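Local structure of type III secretion system effector protein ExoU (Pseudomonas fluorescens, 4QMK) at residues 94-107 / 237-249. The protein is a secreted toxin that probably hydrolyses phospholipids through a patatin-like phospholipase domain and is targeted to the plasma membrane by binding phosphatidylinositol 4,5-bisphosphate. Sequence-based numbering, arbitrary orientation.
Sequences LKGVKVVSGSSAGA and IPAIKQLNITGTG
V100 hydrogen-bonds through both its N and its O to strand 242-249: V100 N donates to Q242 O at 2.9 Å and V100 O accepts from N244 N at 3.0 Å. The same alternation brings G102 between N244 and T246, the parallel pattern, and the two strand axes diverge by just 15°. Q242 N to K98 O opens the series and S104 N to T246 O (3.0 Å) ends it. A water also links K98 O to Q242 NE2.

Just before strand 242-249, K241 reaches across with its NZ. Bends at chi2 and chi4 carry CE and NZ into the L94-V97 turn. There NZ donates to V97 O at 2.6 Å and P238 O at 3.0 Å, and weakly to L94 O and K95 O; four carbonyls thus surround a buried ammonium and tie two type I turns together.

Among apolar contacts, A107 CB meets I245 CG2 at 3.4 Å, and K241 CB and CG lie against V100 CG2. On the opposite face, V99 CG1 is a methyl beside the amide nitrogen N244 ND2 (3.5 Å). N244 OD1 hydrogen-bonds N261, and S101 OG hydrogen-bonds H68.

S104 has positive phi (47°) in a G-x-S-x-G sequence, consistent with the nucleophile elbow of patatin-like phospholipases. Helices 107-114 and 227-236 pack on L243, and helix 270-278 on I245, while strand 68-72 flanks 99-103 and strand 254-260 flanks 242-251.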
# COMPACT_ATOMS: atom_id res chain seq x y z
N LEU A 94 19.91 -26.72 -7.18
CA LEU A 94 18.82 -25.74 -7.41
C LEU A 94 17.92 -25.59 -6.19
O LEU A 94 17.39 -24.51 -5.90
CB LEU A 94 18.01 -26.12 -8.64
CG LEU A 94 16.88 -25.13 -8.96
CD1 LEU A 94 17.35 -23.67 -9.01
CD2 LEU A 94 16.21 -25.50 -10.28
N LYS A 95 17.68 -26.71 -5.54
CA LYS A 95 16.86 -26.74 -4.36
C LYS A 95 17.28 -25.66 -3.38
O LYS A 95 16.47 -24.91 -2.92
CB LYS A 95 17.06 -28.09 -3.69
CG LYS A 95 16.07 -28.46 -2.61
CD LYS A 95 14.79 -29.06 -3.21
CE LYS A 95 14.30 -30.26 -2.38
NZ LYS A 95 14.29 -30.02 -0.92
N GLY A 96 18.56 -25.61 -3.05
CA GLY A 96 19.05 -24.72 -2.04
C GLY A 96 19.23 -23.28 -2.44
O GLY A 96 19.73 -22.47 -1.64
N VAL A 97 18.90 -22.93 -3.70
CA VAL A 97 18.88 -21.56 -4.09
C VAL A 97 17.70 -20.95 -3.34
O VAL A 97 16.67 -21.52 -3.28
CB VAL A 97 18.67 -21.40 -5.63
CG1 VAL A 97 18.43 -19.95 -5.95
CG2 VAL A 97 19.88 -21.90 -6.40
N LYS A 98 17.88 -19.78 -2.76
CA LYS A 98 16.82 -19.13 -1.98
C LYS A 98 16.22 -17.89 -2.63
O LYS A 98 15.09 -17.54 -2.38
CB LYS A 98 17.39 -18.66 -0.65
CG LYS A 98 18.00 -19.73 0.20
CD LYS A 98 16.97 -20.78 0.59
CE LYS A 98 17.57 -21.73 1.61
NZ LYS A 98 16.59 -22.76 1.98
N VAL A 99 17.02 -17.18 -3.39
CA VAL A 99 16.61 -15.93 -3.93
C VAL A 99 17.13 -15.89 -5.35
O VAL A 99 18.29 -16.26 -5.63
CB VAL A 99 17.30 -14.79 -3.19
CG1 VAL A 99 16.69 -13.46 -3.56
CG2 VAL A 99 17.21 -14.99 -1.70
N VAL A 100 16.29 -15.44 -6.25
CA VAL A 100 16.73 -15.30 -7.61
C VAL A 100 16.65 -13.83 -8.00
O VAL A 100 15.61 -13.22 -7.83
CB VAL A 100 15.87 -16.14 -8.55
CG1 VAL A 100 16.39 -16.01 -9.98
CG2 VAL A 100 15.88 -17.56 -8.08
N SER A 101 17.74 -13.29 -8.53
CA SER A 101 17.69 -11.91 -9.00
C SER A 101 17.86 -11.85 -10.48
O SER A 101 18.66 -12.59 -11.07
CB SER A 101 18.79 -11.10 -8.35
OG SER A 101 18.60 -11.09 -6.96
N GLY A 102 17.13 -10.95 -11.09
CA GLY A 102 17.21 -10.84 -12.53
C GLY A 102 17.33 -9.42 -12.92
O GLY A 102 16.56 -8.60 -12.47
N SER A 103 18.29 -9.13 -13.76
CA SER A 103 18.51 -7.74 -14.17
C SER A 103 18.13 -7.49 -15.59
O SER A 103 18.34 -8.34 -16.46
CB SER A 103 19.95 -7.33 -13.99
OG SER A 103 20.13 -6.24 -14.83
N SER A 104 17.57 -6.32 -15.84
CA SER A 104 17.12 -5.96 -17.20
C SER A 104 16.32 -7.09 -17.81
O SER A 104 15.37 -7.57 -17.18
CB SER A 104 18.29 -5.54 -18.10
OG SER A 104 18.90 -4.41 -17.53
N ALA A 105 16.68 -7.54 -19.01
CA ALA A 105 15.87 -8.60 -19.64
C ALA A 105 15.97 -9.99 -18.99
O ALA A 105 15.35 -10.94 -19.44
CB ALA A 105 16.19 -8.66 -21.13
N GLY A 106 16.79 -10.11 -17.93
CA GLY A 106 16.96 -11.36 -17.16
C GLY A 106 15.88 -11.46 -16.10
O GLY A 106 15.75 -12.47 -15.38
N ALA A 107 15.12 -10.40 -15.98
CA ALA A 107 14.04 -10.38 -15.06
C ALA A 107 12.99 -11.46 -15.40
O ALA A 107 12.50 -12.17 -14.51
CB ALA A 107 13.44 -8.98 -14.99
N ILE A 237 7.68 -23.92 0.74
CA ILE A 237 7.92 -24.67 -0.51
C ILE A 237 9.30 -24.27 -1.03
O ILE A 237 9.47 -23.18 -1.60
CB ILE A 237 6.85 -24.35 -1.58
CG1 ILE A 237 5.46 -24.51 -0.98
CG2 ILE A 237 7.01 -25.27 -2.79
CD1 ILE A 237 4.33 -24.16 -1.92
N PRO A 238 10.29 -25.14 -0.81
CA PRO A 238 11.66 -24.90 -1.22
C PRO A 238 11.85 -24.63 -2.71
O PRO A 238 12.78 -23.92 -3.04
CB PRO A 238 12.38 -26.18 -0.84
CG PRO A 238 11.54 -26.78 0.23
CD PRO A 238 10.14 -26.43 -0.12
N ALA A 239 11.00 -25.14 -3.59
CA ALA A 239 11.16 -24.90 -5.02
C ALA A 239 10.81 -23.45 -5.45
O ALA A 239 11.26 -23.00 -6.48
CB ALA A 239 10.33 -25.89 -5.82
N ILE A 240 9.96 -22.77 -4.68
CA ILE A 240 9.60 -21.39 -4.96
C ILE A 240 10.62 -20.47 -4.25
O ILE A 240 10.95 -20.66 -3.08
CB ILE A 240 8.23 -21.02 -4.42
CG1 ILE A 240 7.15 -22.06 -4.76
CG2 ILE A 240 7.82 -19.67 -4.97
CD1 ILE A 240 6.96 -22.30 -6.23
N LYS A 241 11.08 -19.45 -4.96
CA LYS A 241 12.15 -18.60 -4.47
C LYS A 241 11.75 -17.16 -4.29
O LYS A 241 10.90 -16.66 -4.99
CB LYS A 241 13.24 -18.61 -5.51
CG LYS A 241 14.12 -19.83 -5.51
CD LYS A 241 13.57 -21.05 -6.18
CE LYS A 241 14.57 -22.21 -6.16
NZ LYS A 241 14.91 -22.71 -4.79
N GLN A 242 12.40 -16.44 -3.41
CA GLN A 242 12.12 -15.00 -3.38
C GLN A 242 12.69 -14.42 -4.64
O GLN A 242 13.57 -15.03 -5.27
CB GLN A 242 12.76 -14.34 -2.19
CG GLN A 242 12.30 -14.92 -0.88
CD GLN A 242 13.07 -14.34 0.25
OE1 GLN A 242 13.32 -13.14 0.30
NE2 GLN A 242 13.52 -15.18 1.12
N LEU A 243 12.22 -13.24 -5.01
CA LEU A 243 12.62 -12.66 -6.29
C LEU A 243 12.97 -11.21 -6.16
O LEU A 243 12.26 -10.47 -5.47
CB LEU A 243 11.47 -12.81 -7.28
CG LEU A 243 11.61 -12.14 -8.66
CD1 LEU A 243 12.72 -12.79 -9.46
CD2 LEU A 243 10.31 -12.27 -9.41
N ASN A 244 14.07 -10.82 -6.82
CA ASN A 244 14.44 -9.44 -7.02
C ASN A 244 14.50 -9.19 -8.49
O ASN A 244 15.24 -9.84 -9.20
CB ASN A 244 15.85 -9.16 -6.57
CG ASN A 244 15.95 -9.04 -5.14
OD1 ASN A 244 15.59 -8.03 -4.59
ND2 ASN A 244 16.39 -10.06 -4.50
N ILE A 245 13.80 -8.18 -8.93
CA ILE A 245 13.91 -7.74 -10.26
C ILE A 245 14.56 -6.35 -10.21
O ILE A 245 14.16 -5.47 -9.45
CB ILE A 245 12.56 -7.72 -10.92
CG1 ILE A 245 12.14 -9.14 -11.09
CG2 ILE A 245 12.63 -7.01 -12.28
CD1 ILE A 245 10.93 -9.32 -12.00
N THR A 246 15.57 -6.17 -11.04
CA THR A 246 16.38 -4.97 -10.99
C THR A 246 16.65 -4.39 -12.34
O THR A 246 16.56 -5.06 -13.34
CB THR A 246 17.72 -5.34 -10.36
OG1 THR A 246 17.46 -5.78 -9.02
CG2 THR A 246 18.65 -4.17 -10.29
N GLY A 247 17.00 -3.13 -12.38
CA GLY A 247 17.42 -2.54 -13.63
C GLY A 247 17.86 -1.13 -13.54
O GLY A 247 17.64 -0.47 -12.53
N THR A 248 18.43 -0.64 -14.61
CA THR A 248 18.96 0.70 -14.59
C THR A 248 18.44 1.51 -15.74
O THR A 248 18.63 1.14 -16.87
CB THR A 248 20.47 0.64 -14.70
OG1 THR A 248 20.97 -0.19 -13.64
CG2 THR A 248 21.06 2.04 -14.60
N GLY A 249 17.83 2.64 -15.44
CA GLY A 249 17.29 3.49 -16.45
C GLY A 249 17.96 4.82 -16.43
O GLY A 249 18.69 5.14 -15.52
O HOH W 1 13.28 -18.07 0.11